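PDB 3JZ3: sensor protein QseC from Escherichia coli, which acts as the ATP-dependent sensor histidine kinase of the QseB/QseC two-component system, activating the flagella regulon through transcription of FlhDC. Local coordinates for residues Met87-Thr92 with Leu121-Leu126; Leu54-Leu59 with Val187-Lys192; Val138-Leu143 with Ile149-Gly154; Glu79-Ser84 with Leu116-Leu121. One frame throughout, in Å; residues are numbered along the deposited sequence.

Interaction 1: Met87-Thr92 with Leu121-Leu126; sequences MDIYHT and LVRNLL
D88 and I89 of one helix meet the guanidinium group of R123 on another. The CB of D88 lies over one face of that group, displaced toward its rim, 3.6 Å from R123 NH1. I89 approaches obliquely with its longer branch. I89 CG1 is 3.4 Å from R123 NE, and I89 CD1 is 3.5 Å from R123 NH2. The flat end of the arginine is therefore packed against carbon from both residues.

The carboxylate of D88 adds charge attraction. D88 OD2 is 3.6 Å from R123 NH1, a long salt bridge. OD2 stands off the plane of the guanidinium, so none of the arginine's N-H bonds is aimed at it. The two planes are turned 38° apart, and the side chains cross at about a right angle. This makes the pair electrostatic rather than directional.

The R123 chain reaches the other helix through its bend. CG is anti to the backbone N, and the turn at chi2 (73°) carries the guanidinium across toward D88 and I89. A long, weak ion pair from R123 NE to D127 OD1 gives the arginine a second acidic neighbour.

Beyond this shell, L44 of helix 42-61 touches both I89 and R123, and I48 of that helix also touches R123. L44 of the second subunit packs on D88. The contact is largely buried where helices 78-95 and 115-131 meet helix 42-61, which probably belongs to the dimerisation and phosphoacceptor part. Helices 78-95 and 115-131 belong to the helical layer of the α/β sandwich typical of the GHKL (Bergerat) ATP-binding fold.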
loop_
_atom_site.group_PDB
_atom_site.type_symbol
_atom_site.label_atom_id
_atom_site.label_comp_id
_atom_site.label_asym_id
_atom_site.label_seq_id
_atom_site.Cartn_x
_atom_site.Cartn_y
_atom_site.Cartn_z
HETATM N N MSE B 87 -8.121 -10.603 9.632
HETATM C CA MSE B 87 -9.118 -10.757 8.568
HETATM C C MSE B 87 -8.527 -10.771 7.166
HETATM O O MSE B 87 -8.984 -11.523 6.307
HETATM C CB MSE B 87 -10.221 -9.700 8.680
HETATM C CG MSE B 87 -11.279 -10.010 9.736
HETATM SE SE MSE B 87 -11.961 -11.848 9.650
HETATM C CE MSE B 87 -10.503 -12.770 10.544
ATOM N N ASP B 88 -7.515 -9.940 6.944
ATOM C CA ASP B 88 -6.810 -9.898 5.669
ATOM C C ASP B 88 -6.163 -11.239 5.347
ATOM O O ASP B 88 -6.008 -11.598 4.177
ATOM C CB ASP B 88 -5.732 -8.810 5.693
ATOM C CG ASP B 88 -6.303 -7.408 5.551
ATOM O OD1 ASP B 88 -7.411 -7.258 4.989
ATOM O OD2 ASP B 88 -5.632 -6.451 5.996
ATOM N N ILE B 89 -5.816 -11.973 6.402
ATOM C CA ILE B 89 -4.975 -13.162 6.323
ATOM C C ILE B 89 -5.753 -14.469 6.446
ATOM O O ILE B 89 -5.407 -15.459 5.805
ATOM C CB ILE B 89 -3.866 -13.093 7.420
ATOM C CG1 ILE B 89 -2.720 -12.184 6.971
ATOM C CG2 ILE B 89 -3.343 -14.476 7.813
ATOM C CD1 ILE B 89 -2.005 -12.641 5.709
ATOM N N TYR B 90 -6.805 -14.456 7.259
ATOM C CA TYR B 90 -7.444 -15.681 7.747
ATOM C C TYR B 90 -7.744 -16.759 6.698
ATOM O O TYR B 90 -7.296 -17.898 6.840
ATOM C CB TYR B 90 -8.705 -15.351 8.552
ATOM C CG TYR B 90 -9.353 -16.557 9.190
ATOM C CD1 TYR B 90 -8.786 -17.169 10.308
ATOM C CD2 TYR B 90 -10.536 -17.087 8.675
ATOM C CE1 TYR B 90 -9.379 -18.281 10.898
ATOM C CE2 TYR B 90 -11.138 -18.195 9.256
ATOM C CZ TYR B 90 -10.555 -18.786 10.368
ATOM O OH TYR B 90 -11.150 -19.885 10.944
ATOM N N HIS B 91 -8.497 -16.396 5.660
ATOM C CA HIS B 91 -8.957 -17.357 4.656
ATOM C C HIS B 91 -7.801 -17.959 3.864
ATOM O O HIS B 91 -7.760 -19.170 3.637
ATOM C CB HIS B 91 -9.981 -16.713 3.718
ATOM C CG HIS B 91 -10.493 -17.637 2.656
ATOM N ND1 HIS B 91 -11.469 -18.581 2.897
ATOM C CD2 HIS B 91 -10.165 -17.760 1.348
ATOM C CE1 HIS B 91 -11.719 -19.248 1.784
ATOM N NE2 HIS B 91 -10.940 -18.769 0.828
ATOM N N THR B 92 -6.868 -17.106 3.451
ATOM C CA THR B 92 -5.686 -17.531 2.709
ATOM C C THR B 92 -4.840 -18.511 3.527
ATOM O O THR B 92 -4.456 -19.572 3.027
ATOM C CB THR B 92 -4.850 -16.314 2.253
ATOM O OG1 THR B 92 -5.625 -15.526 1.342
ATOM C CG2 THR B 92 -3.577 -16.753 1.561
ATOM N N LEU B 121 3.303 -2.775 10.370
ATOM C CA LEU B 121 3.992 -3.449 11.468
ATOM C C LEU B 121 3.323 -4.784 11.789
ATOM O O LEU B 121 3.975 -5.831 11.766
ATOM C CB LEU B 121 4.009 -2.558 12.716
ATOM C CG LEU B 121 4.837 -3.007 13.925
ATOM C CD1 LEU B 121 5.091 -1.836 14.854
ATOM C CD2 LEU B 121 4.173 -4.151 14.687
ATOM N N VAL B 122 2.023 -4.739 12.076
ATOM C CA VAL B 122 1.284 -5.928 12.499
ATOM C C VAL B 122 1.305 -6.994 11.408
ATOM O O VAL B 122 1.522 -8.175 11.683
ATOM C CB VAL B 122 -0.178 -5.588 12.910
ATOM C CG1 VAL B 122 -0.980 -6.855 13.141
ATOM C CG2 VAL B 122 -0.193 -4.722 14.164
ATOM N N ARG B 123 1.102 -6.556 10.170
ATOM C CA ARG B 123 1.014 -7.457 9.032
ATOM C C ARG B 123 2.334 -8.178 8.723
ATOM O O ARG B 123 2.327 -9.343 8.329
ATOM C CB ARG B 123 0.499 -6.701 7.812
ATOM C CG ARG B 123 0.078 -7.593 6.673
ATOM C CD ARG B 123 -1.220 -8.326 6.950
ATOM N NE ARG B 123 -1.554 -9.218 5.843
ATOM C CZ ARG B 123 -2.158 -8.839 4.718
ATOM N NH1 ARG B 123 -2.509 -7.575 4.528
ATOM N NH2 ARG B 123 -2.412 -9.735 3.777
ATOM N N ASN B 124 3.455 -7.488 8.908
ATOM C CA ASN B 124 4.773 -8.102 8.779
ATOM C C ASN B 124 4.996 -9.236 9.773
ATOM O O ASN B 124 5.494 -10.302 9.407
ATOM C CB ASN B 124 5.876 -7.055 8.928
ATOM C CG ASN B 124 6.216 -6.389 7.618
ATOM O OD1 ASN B 124 6.922 -6.957 6.788
ATOM N ND2 ASN B 124 5.716 -5.177 7.423
ATOM N N LEU B 125 4.619 -8.996 11.027
ATOM C CA LEU B 125 4.727 -10.007 12.075
ATOM C C LEU B 125 3.821 -11.197 11.783
ATOM O O LEU B 125 4.173 -12.342 12.076
ATOM C CB LEU B 125 4.375 -9.412 13.439
ATOM C CG LEU B 125 5.258 -8.315 14.033
ATOM C CD1 LEU B 125 4.629 -7.822 15.323
ATOM C CD2 LEU B 125 6.683 -8.798 14.274
ATOM N N LEU B 126 2.658 -10.907 11.203
ATOM C CA LEU B 126 1.672 -11.922 10.860
ATOM C C LEU B 126 2.100 -12.777 9.681
ATOM O O LEU B 126 2.030 -14.000 9.751
ATOM C CB LEU B 126 0.315 -11.284 10.569
ATOM C CG LEU B 126 -0.667 -11.209 11.732
ATOM C CD1 LEU B 126 -1.914 -10.480 11.290
ATOM C CD2 LEU B 126 -1.012 -12.606 12.214
#

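Interaction 2: Leu54-Leu59 with Val187-Lys192; sequences LVDQLL and VQRIAK
R189 reaches across from segment 187-192 to D56 and L59 of segment 54-59. Its CB points toward the other helix, and the chain runs extended at first, with CG anti to the backbone N. CD is the first atom to touch. R189 CD lies 4.0 Å from L59 CB and 3.7 Å from D56 OD1. The chain then turns at chi3 (-83°), and this bend brings the guanidinium round to the aspartate. R189 NE passes 4.0 Å from the same oxygen, D56 OD1, and R189 CZ is 3.7 Å from it. At the tip, R189 NH1 forms a salt bridge with D56 OD1 at 2.8 Å. The carboxylate and guanidinium planes are 46° apart, and one oxygen of the aspartate makes the close approach to one nitrogen.

Beside the charged pair, L59 CD1 packs on I190 CG1 at 3.9 Å, with the two side chains at about a right angle. The contact thus has an apolar side and a charged side.

The short helical segments cross at 54°, with axes 10.7 Å apart. Helix 42-61 probably belongs to the dimerisation and phosphoacceptor part, and helix 186-193 to the ATP-binding part, so the contact appears to join the two within one chain. Helix 115-131 lies beside both: L117 touches V55, and L121 touches I190. V187 packs on V198 of strand 197-202. On helix 42-61, V55 and L58 also touch L58 of the second subunit.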
loop_
_atom_site.group_PDB
_atom_site.type_symbol
_atom_site.label_atom_id
_atom_site.label_comp_id
_atom_site.label_asym_id
_atom_site.label_seq_id
_atom_site.Cartn_x
_atom_site.Cartn_y
_atom_site.Cartn_z
ATOM N N LEU B 54 9.535 -0.123 0.391
ATOM C CA LEU B 54 9.434 1.279 -0.005
ATOM C C LEU B 54 9.280 2.219 1.193
ATOM O O LEU B 54 10.038 3.185 1.328
ATOM C CB LEU B 54 8.279 1.481 -0.995
ATOM C CG LEU B 54 8.042 2.888 -1.563
ATOM C CD1 LEU B 54 9.292 3.452 -2.243
ATOM C CD2 LEU B 54 6.868 2.873 -2.531
ATOM N N VAL B 55 8.303 1.930 2.053
ATOM C CA VAL B 55 7.984 2.798 3.190
ATOM C C VAL B 55 9.101 2.773 4.236
ATOM O O VAL B 55 9.401 3.800 4.849
ATOM C CB VAL B 55 6.597 2.464 3.811
ATOM C CG1 VAL B 55 6.352 3.272 5.074
ATOM C CG2 VAL B 55 5.482 2.730 2.801
ATOM N N ASP B 56 9.723 1.607 4.419
ATOM C CA ASP B 56 10.906 1.488 5.272
ATOM C C ASP B 56 12.015 2.427 4.810
ATOM O O ASP B 56 12.574 3.175 5.614
ATOM C CB ASP B 56 11.424 0.046 5.298
ATOM C CG ASP B 56 12.590 -0.149 6.263
ATOM O OD1 ASP B 56 12.645 0.538 7.309
ATOM O OD2 ASP B 56 13.454 -1.003 5.975
ATOM N N GLN B 57 12.327 2.384 3.514
ATOM C CA GLN B 57 13.352 3.250 2.937
ATOM C C GLN B 57 12.989 4.719 3.128
ATOM O O GLN B 57 13.819 5.511 3.572
ATOM C CB GLN B 57 13.564 2.931 1.456
ATOM C CG GLN B 57 14.666 3.758 0.800
ATOM C CD GLN B 57 15.025 3.280 -0.596
ATOM O OE1 GLN B 57 14.174 2.798 -1.349
ATOM N NE2 GLN B 57 16.295 3.416 -0.948
ATOM N N LEU B 58 11.741 5.069 2.822
ATOM C CA LEU B 58 11.284 6.453 2.947
ATOM C C LEU B 58 11.286 6.960 4.392
ATOM O O LEU B 58 11.561 8.137 4.635
ATOM C CB LEU B 58 9.904 6.638 2.307
ATOM C CG LEU B 58 9.802 6.473 0.786
ATOM C CD1 LEU B 58 8.365 6.664 0.323
ATOM C CD2 LEU B 58 10.729 7.427 0.049
ATOM N N LEU B 59 10.987 6.071 5.342
ATOM C CA LEU B 59 11.051 6.406 6.768
ATOM C C LEU B 59 12.473 6.754 7.193
ATOM O O LEU B 59 12.695 7.760 7.874
ATOM C CB LEU B 59 10.523 5.257 7.634
ATOM C CG LEU B 59 9.021 5.131 7.910
ATOM C CD1 LEU B 59 8.764 3.843 8.663
ATOM C CD2 LEU B 59 8.480 6.321 8.694
ATOM N N VAL B 187 9.658 -3.222 11.465
ATOM C CA VAL B 187 8.902 -3.487 12.681
ATOM C C VAL B 187 9.541 -2.731 13.843
ATOM O O VAL B 187 8.853 -2.016 14.570
ATOM C CB VAL B 187 8.824 -5.004 12.984
ATOM C CG1 VAL B 187 8.178 -5.262 14.339
ATOM C CG2 VAL B 187 8.060 -5.734 11.875
ATOM N N GLN B 188 10.858 -2.862 13.986
ATOM C CA GLN B 188 11.599 -2.133 15.014
ATOM C C GLN B 188 11.514 -0.615 14.825
ATOM O O GLN B 188 11.393 0.126 15.799
ATOM C CB GLN B 188 13.063 -2.588 15.058
ATOM N N ARG B 189 11.561 -0.167 13.573
ATOM C CA ARG B 189 11.561 1.260 13.250
ATOM C C ARG B 189 10.198 1.912 13.501
ATOM O O ARG B 189 10.118 2.978 14.118
ATOM C CB ARG B 189 12.013 1.473 11.799
ATOM C CG ARG B 189 12.206 2.926 11.391
ATOM C CD ARG B 189 12.870 3.041 10.012
ATOM N NE ARG B 189 14.328 2.916 10.081
ATOM C CZ ARG B 189 15.014 1.806 9.815
ATOM N NH1 ARG B 189 14.392 0.690 9.450
ATOM N NH2 ARG B 189 16.336 1.812 9.914
ATOM N N ILE B 190 9.138 1.271 13.016
ATOM C CA ILE B 190 7.773 1.751 13.226
ATOM C C ILE B 190 7.431 1.749 14.717
ATOM O O ILE B 190 6.884 2.727 15.234
ATOM C CB ILE B 190 6.750 0.915 12.420
ATOM C CG1 ILE B 190 6.815 1.290 10.939
ATOM C CG2 ILE B 190 5.333 1.102 12.959
ATOM C CD1 ILE B 190 6.138 0.287 10.023
ATOM N N ALA B 191 7.768 0.653 15.395
ATOM C CA ALA B 191 7.558 0.532 16.834
ATOM C C ALA B 191 8.204 1.693 17.586
ATOM O O ALA B 191 7.542 2.360 18.385
ATOM C CB ALA B 191 8.096 -0.802 17.345
ATOM N N LYS B 192 9.487 1.937 17.306
ATOM C CA LYS B 192 10.266 2.990 17.966
ATOM C C LYS B 192 9.653 4.365 17.736
ATOM O O LYS B 192 9.621 5.195 18.642
ATOM C CB LYS B 192 11.723 2.973 17.489
#

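Interaction 3: Val138-Leu143 with Ile149-Gly154; sequences VVDVTL and IVRDNG
In the β hairpin of strands 138-143 and 147-151, D140 pairs with R151 and T142 with I149 as antiparallel hydrogen-bonded pairs. D140 N donates to R151 O at 2.8 Å. The return bond, R151 N to D140 O, is 2.9 Å and more bent (135° at the hydrogen). T142 and I149 bind each other twice, T142 N to I149 O and I149 N to T142 O, both at 2.8 Å. V141 and V150 form the non-hydrogen-bonded pair between them.

V141 and V150 share a face with V139 and turn toward helix 115-131. The other face carries D140, T142, I149 and R151. There D140 and R151 lie side by side, but D140 OD2 is 4.1 Å from R151 NH1, beyond a salt bridge. D140 OD1 is instead bridged to R101. R151 NH1 donates to N153 OD1 at 3.1 Å. OD1 lies in the guanidinium plane, but NH1 sits above the N153 carbonyl plane, off its lone pairs. One water joins T142 OG1 and I149 O.

Past the strand, G154 N bonds to D152 OD2 at 2.8 Å, an Asx turn. D152, N153 and G154 begin a DxGxG sequence, consistent with the G1 box that borders the nucleotide pocket in GHKL ATPases.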
loop_
_atom_site.group_PDB
_atom_site.type_symbol
_atom_site.label_atom_id
_atom_site.label_comp_id
_atom_site.label_asym_id
_atom_site.label_seq_id
_atom_site.Cartn_x
_atom_site.Cartn_y
_atom_site.Cartn_z
ATOM N N VAL B 138 -0.882 -23.735 14.644
ATOM C CA VAL B 138 -1.687 -22.566 14.998
ATOM C C VAL B 138 -0.812 -21.330 15.197
ATOM O O VAL B 138 0.239 -21.398 15.843
ATOM C CB VAL B 138 -2.516 -22.816 16.291
ATOM C CG1 VAL B 138 -3.486 -21.668 16.546
ATOM C CG2 VAL B 138 -3.274 -24.141 16.209
ATOM N N VAL B 139 -1.256 -20.209 14.633
ATOM C CA VAL B 139 -0.660 -18.902 14.911
ATOM C C VAL B 139 -1.493 -18.182 15.970
ATOM O O VAL B 139 -2.698 -17.997 15.799
ATOM C CB VAL B 139 -0.553 -18.029 13.637
ATOM C CG1 VAL B 139 -0.023 -16.635 13.975
ATOM C CG2 VAL B 139 0.340 -18.703 12.600
ATOM N N ASP B 140 -0.843 -17.784 17.062
ATOM C CA ASP B 140 -1.509 -17.092 18.163
ATOM C C ASP B 140 -1.257 -15.590 18.143
ATOM O O ASP B 140 -0.114 -15.146 18.282
ATOM C CB ASP B 140 -1.062 -17.668 19.511
ATOM C CG ASP B 140 -1.593 -19.061 19.755
ATOM O OD1 ASP B 140 -2.829 -19.230 19.756
ATOM O OD2 ASP B 140 -0.774 -19.986 19.956
ATOM N N VAL B 141 -2.331 -14.822 17.979
ATOM C CA VAL B 141 -2.276 -13.365 18.089
ATOM C C VAL B 141 -3.036 -12.946 19.345
ATOM O O VAL B 141 -4.226 -13.232 19.478
ATOM C CB VAL B 141 -2.868 -12.655 16.846
ATOM C CG1 VAL B 141 -2.666 -11.145 16.938
ATOM C CG2 VAL B 141 -2.235 -13.189 15.569
ATOM N N THR B 142 -2.342 -12.271 20.256
ATOM C CA THR B 142 -2.901 -11.931 21.559
ATOM C C THR B 142 -2.751 -10.444 21.856
ATOM O O THR B 142 -1.662 -9.891 21.741
ATOM C CB THR B 142 -2.222 -12.746 22.690
ATOM O OG1 THR B 142 -2.365 -14.146 22.426
ATOM C CG2 THR B 142 -2.842 -12.434 24.051
ATOM N N LEU B 143 -3.850 -9.803 22.236
ATOM C CA LEU B 143 -3.803 -8.419 22.678
ATOM C C LEU B 143 -3.949 -8.343 24.195
ATOM O O LEU B 143 -4.957 -8.786 24.753
ATOM C CB LEU B 143 -4.893 -7.588 21.997
ATOM C CG LEU B 143 -5.057 -6.133 22.446
ATOM C CD1 LEU B 143 -3.801 -5.301 22.172
ATOM C CD2 LEU B 143 -6.280 -5.514 21.781
ATOM N N ILE B 149 1.058 -9.908 21.232
ATOM C CA ILE B 149 1.999 -10.977 20.923
ATOM C C ILE B 149 1.557 -11.731 19.680
ATOM O O ILE B 149 0.386 -12.087 19.542
ATOM C CB ILE B 149 2.146 -11.988 22.098
ATOM C CG1 ILE B 149 2.667 -11.294 23.366
ATOM C CG2 ILE B 149 3.071 -13.147 21.710
ATOM C CD1 ILE B 149 2.388 -12.060 24.666
ATOM N N VAL B 150 2.505 -11.951 18.772
ATOM C CA VAL B 150 2.311 -12.844 17.636
ATOM C C VAL B 150 3.264 -14.024 17.830
ATOM O O VAL B 150 4.463 -13.836 18.044
ATOM C CB VAL B 150 2.559 -12.126 16.286
ATOM C CG1 VAL B 150 2.219 -13.040 15.113
ATOM C CG2 VAL B 150 1.744 -10.838 16.206
ATOM N N ARG B 151 2.717 -15.235 17.769
ATOM C CA ARG B 151 3.439 -16.440 18.167
ATOM C C ARG B 151 3.109 -17.612 17.243
ATOM O O ARG B 151 1.939 -17.898 16.988
ATOM C CB ARG B 151 3.074 -16.784 19.613
ATOM C CG ARG B 151 3.691 -18.053 20.157
ATOM C CD ARG B 151 2.754 -18.705 21.164
ATOM N NE ARG B 151 3.382 -19.823 21.866
ATOM C CZ ARG B 151 3.527 -21.049 21.369
ATOM N NH1 ARG B 151 3.097 -21.342 20.145
ATOM N NH2 ARG B 151 4.114 -21.988 22.099
ATOM N N ASP B 152 4.145 -18.286 16.750
ATOM C CA ASP B 152 3.977 -19.458 15.885
ATOM C C ASP B 152 4.663 -20.701 16.461
ATOM O O ASP B 152 5.315 -20.629 17.503
ATOM C CB ASP B 152 4.479 -19.161 14.461
ATOM C CG ASP B 152 5.962 -18.811 14.419
ATOM O OD1 ASP B 152 6.288 -17.617 14.239
ATOM O OD2 ASP B 152 6.802 -19.728 14.567
ATOM N N ASN B 153 4.508 -21.830 15.769
ATOM C CA ASN B 153 5.125 -23.101 16.166
ATOM C C ASN B 153 6.273 -23.536 15.252
ATOM O O ASN B 153 6.597 -24.723 15.171
ATOM C CB ASN B 153 4.066 -24.206 16.226
ATOM C CG ASN B 153 3.121 -24.044 17.394
ATOM O OD1 ASN B 153 3.544 -24.010 18.551
ATOM N ND2 ASN B 153 1.829 -23.952 17.098
ATOM N N GLY B 154 6.881 -22.571 14.568
ATOM C CA GLY B 154 7.972 -22.849 13.638
ATOM C C GLY B 154 9.345 -22.874 14.289
ATOM O O GLY B 154 9.450 -22.853 15.518
HETATM O O HOH W 1 -0.189 -14.856 21.088
#

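Interaction 4: Glu79-Ser84 with Leu116-Leu121; sequences EDLLQS and LLLSLL
L81 lays its forked tip against the backbone and CB atoms of L118 and S119. The contact joins helices 78-95 and 115-131, which lie in the helical layer of the α/β sandwich of the kinase's ATP-binding fold.

L81 has the most surface buried here. Its CB points toward the other helix, and CG is anti to the backbone N (chi1 180°). This sends both methyls out to the neighbouring helix. The two branches divide the work. L81 CD2 meets the side of L118, 3.9 Å from L118 CB and 4.1 Å from L118 O. L81 CD1 meets the next residue along.

L118 answers with the base of its side chain rather than its tip. Its CG stands beside the backbone N (chi1 -77°), and the two leucine side chains cross at about a right angle. S119 gives little side chain to the contact. It presents mostly its backbone and CB, and here the helices are close, with the CA atoms of L81 and S119 6.7 Å apart.

Neighbouring residues extend the contact. V122 also packs on L81, so the leucine sits against successive turns of helix 115-131. L118 also touches H194. L82, the residue after L81, turns instead to L143 of strand 138-143, which packs helix 78-95 against the sheet. Within its own helix, L81 O accepts a hydrogen bond from S85 OG.

L81 CD1 lies 3.8 Å from both S119 N and S119 CA, and 4.1 Å from S119 CB.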
loop_
_atom_site.group_PDB
_atom_site.type_symbol
_atom_site.label_atom_id
_atom_site.label_comp_id
_atom_site.label_asym_id
_atom_site.label_seq_id
_atom_site.Cartn_x
_atom_site.Cartn_y
_atom_site.Cartn_z
ATOM N N GLU B 79 -7.762 -3.358 19.073
ATOM C CA GLU B 79 -8.641 -4.498 18.767
ATOM C C GLU B 79 -8.923 -4.568 17.268
ATOM O O GLU B 79 -8.677 -5.593 16.626
ATOM C CB GLU B 79 -9.972 -4.397 19.524
ATOM C CG GLU B 79 -9.947 -4.942 20.938
ATOM C CD GLU B 79 -11.293 -4.809 21.645
ATOM O OE1 GLU B 79 -11.667 -3.677 22.044
ATOM O OE2 GLU B 79 -11.973 -5.845 21.809
ATOM N N ASP B 80 -9.428 -3.458 16.734
ATOM C CA ASP B 80 -9.822 -3.342 15.334
ATOM C C ASP B 80 -8.650 -3.582 14.384
ATOM O O ASP B 80 -8.790 -4.299 13.402
ATOM C CB ASP B 80 -10.441 -1.965 15.075
ATOM C CG ASP B 80 -11.609 -1.657 16.010
ATOM O OD1 ASP B 80 -11.875 -2.444 16.949
ATOM O OD2 ASP B 80 -12.265 -0.612 15.804
ATOM N N LEU B 81 -7.502 -2.986 14.698
ATOM C CA LEU B 81 -6.275 -3.144 13.920
ATOM C C LEU B 81 -5.825 -4.606 13.836
ATOM O O LEU B 81 -5.476 -5.093 12.758
ATOM C CB LEU B 81 -5.162 -2.289 14.529
ATOM C CG LEU B 81 -3.772 -2.294 13.887
ATOM C CD1 LEU B 81 -3.749 -1.394 12.673
ATOM C CD2 LEU B 81 -2.721 -1.852 14.894
ATOM N N LEU B 82 -5.832 -5.298 14.972
ATOM C CA LEU B 82 -5.419 -6.694 15.007
ATOM C C LEU B 82 -6.440 -7.594 14.328
ATOM O O LEU B 82 -6.077 -8.440 13.510
ATOM C CB LEU B 82 -5.154 -7.159 16.440
ATOM C CG LEU B 82 -3.961 -6.560 17.188
ATOM C CD1 LEU B 82 -3.771 -7.297 18.494
ATOM C CD2 LEU B 82 -2.684 -6.619 16.367
ATOM N N GLN B 83 -7.712 -7.398 14.660
ATOM C CA GLN B 83 -8.788 -8.174 14.053
ATOM C C GLN B 83 -8.808 -8.000 12.533
ATOM O O GLN B 83 -8.876 -8.981 11.793
ATOM C CB GLN B 83 -10.139 -7.819 14.675
ATOM C CG GLN B 83 -11.324 -8.166 13.788
ATOM C CD GLN B 83 -12.552 -8.581 14.560
ATOM O OE1 GLN B 83 -12.643 -8.392 15.778
ATOM N NE2 GLN B 83 -13.515 -9.155 13.851
ATOM N N SER B 84 -8.728 -6.749 12.088
ATOM C CA SER B 84 -8.677 -6.413 10.671
ATOM C C SER B 84 -7.481 -7.057 9.963
ATOM O O SER B 84 -7.623 -7.576 8.854
ATOM C CB SER B 84 -8.650 -4.893 10.494
ATOM O OG SER B 84 -8.234 -4.533 9.192
ATOM N N LEU B 116 -1.740 3.379 8.960
ATOM C CA LEU B 116 -1.123 2.592 7.894
ATOM C C LEU B 116 0.194 1.975 8.333
ATOM O O LEU B 116 0.469 0.810 8.035
ATOM C CB LEU B 116 -0.920 3.443 6.644
ATOM C CG LEU B 116 -2.036 3.466 5.595
ATOM C CD1 LEU B 116 -3.427 3.774 6.163
ATOM C CD2 LEU B 116 -1.670 4.468 4.526
ATOM N N LEU B 117 1.000 2.753 9.050
ATOM C CA LEU B 117 2.257 2.258 9.587
ATOM C C LEU B 117 2.039 1.143 10.604
ATOM O O LEU B 117 2.749 0.136 10.579
ATOM C CB LEU B 117 3.088 3.397 10.187
ATOM C CG LEU B 117 3.631 4.464 9.222
ATOM C CD1 LEU B 117 4.561 5.414 9.953
ATOM C CD2 LEU B 117 4.337 3.863 8.004
ATOM N N LEU B 118 1.051 1.301 11.482
ATOM C CA LEU B 118 0.772 0.263 12.482
ATOM C C LEU B 118 0.222 -0.997 11.832
ATOM O O LEU B 118 0.487 -2.111 12.289
ATOM C CB LEU B 118 -0.175 0.760 13.575
ATOM C CG LEU B 118 0.453 1.662 14.638
ATOM C CD1 LEU B 118 -0.555 1.946 15.739
ATOM C CD2 LEU B 118 1.734 1.051 15.218
ATOM N N SER B 119 -0.533 -0.800 10.757
ATOM C CA SER B 119 -1.070 -1.894 9.968
ATOM C C SER B 119 0.065 -2.680 9.308
ATOM O O SER B 119 0.041 -3.909 9.287
ATOM C CB SER B 119 -2.052 -1.356 8.925
ATOM O OG SER B 119 -2.497 -2.386 8.066
ATOM N N LEU B 120 1.062 -1.959 8.791
ATOM C CA LEU B 120 2.255 -2.566 8.192
ATOM C C LEU B 120 3.062 -3.369 9.202
ATOM O O LEU B 120 3.470 -4.490 8.917
ATOM C CB LEU B 120 3.160 -1.496 7.569
ATOM C CG LEU B 120 2.840 -0.977 6.169
ATOM C CD1 LEU B 120 3.773 0.173 5.828
ATOM C CD2 LEU B 120 2.950 -2.089 5.131
ATOM N N LEU B 121 3.303 -2.775 10.370
ATOM C CA LEU B 121 3.992 -3.449 11.468
ATOM C C LEU B 121 3.323 -4.784 11.789
ATOM O O LEU B 121 3.975 -5.831 11.766
ATOM C CB LEU B 121 4.009 -2.558 12.716
ATOM C CG LEU B 121 4.837 -3.007 13.925
ATOM C CD1 LEU B 121 5.091 -1.836 14.854
ATOM C CD2 LEU B 121 4.173 -4.151 14.687
#

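From the N terminus, interaction 2 opens first, at 54-59. Interaction 4 opens at 79-84 and interaction 1 at 87-92, both on helix 78-95. Helix 115-131 then closes interaction 4 at 116-121 and interaction 1 at 121-126, so these two cross and share L121. Interaction 3 follows in series, a short hairpin closure from 138-143 to 149-154. Residues 187-192 close interaction 2 last, and its long loop encloses the other three. L125 packs on V187, linking interaction 1 to interaction 2. L125 also touches V150, and L126 touches V141, which sets the helical layer on the sheet. Interaction 2 ties that layer to helix 42-61.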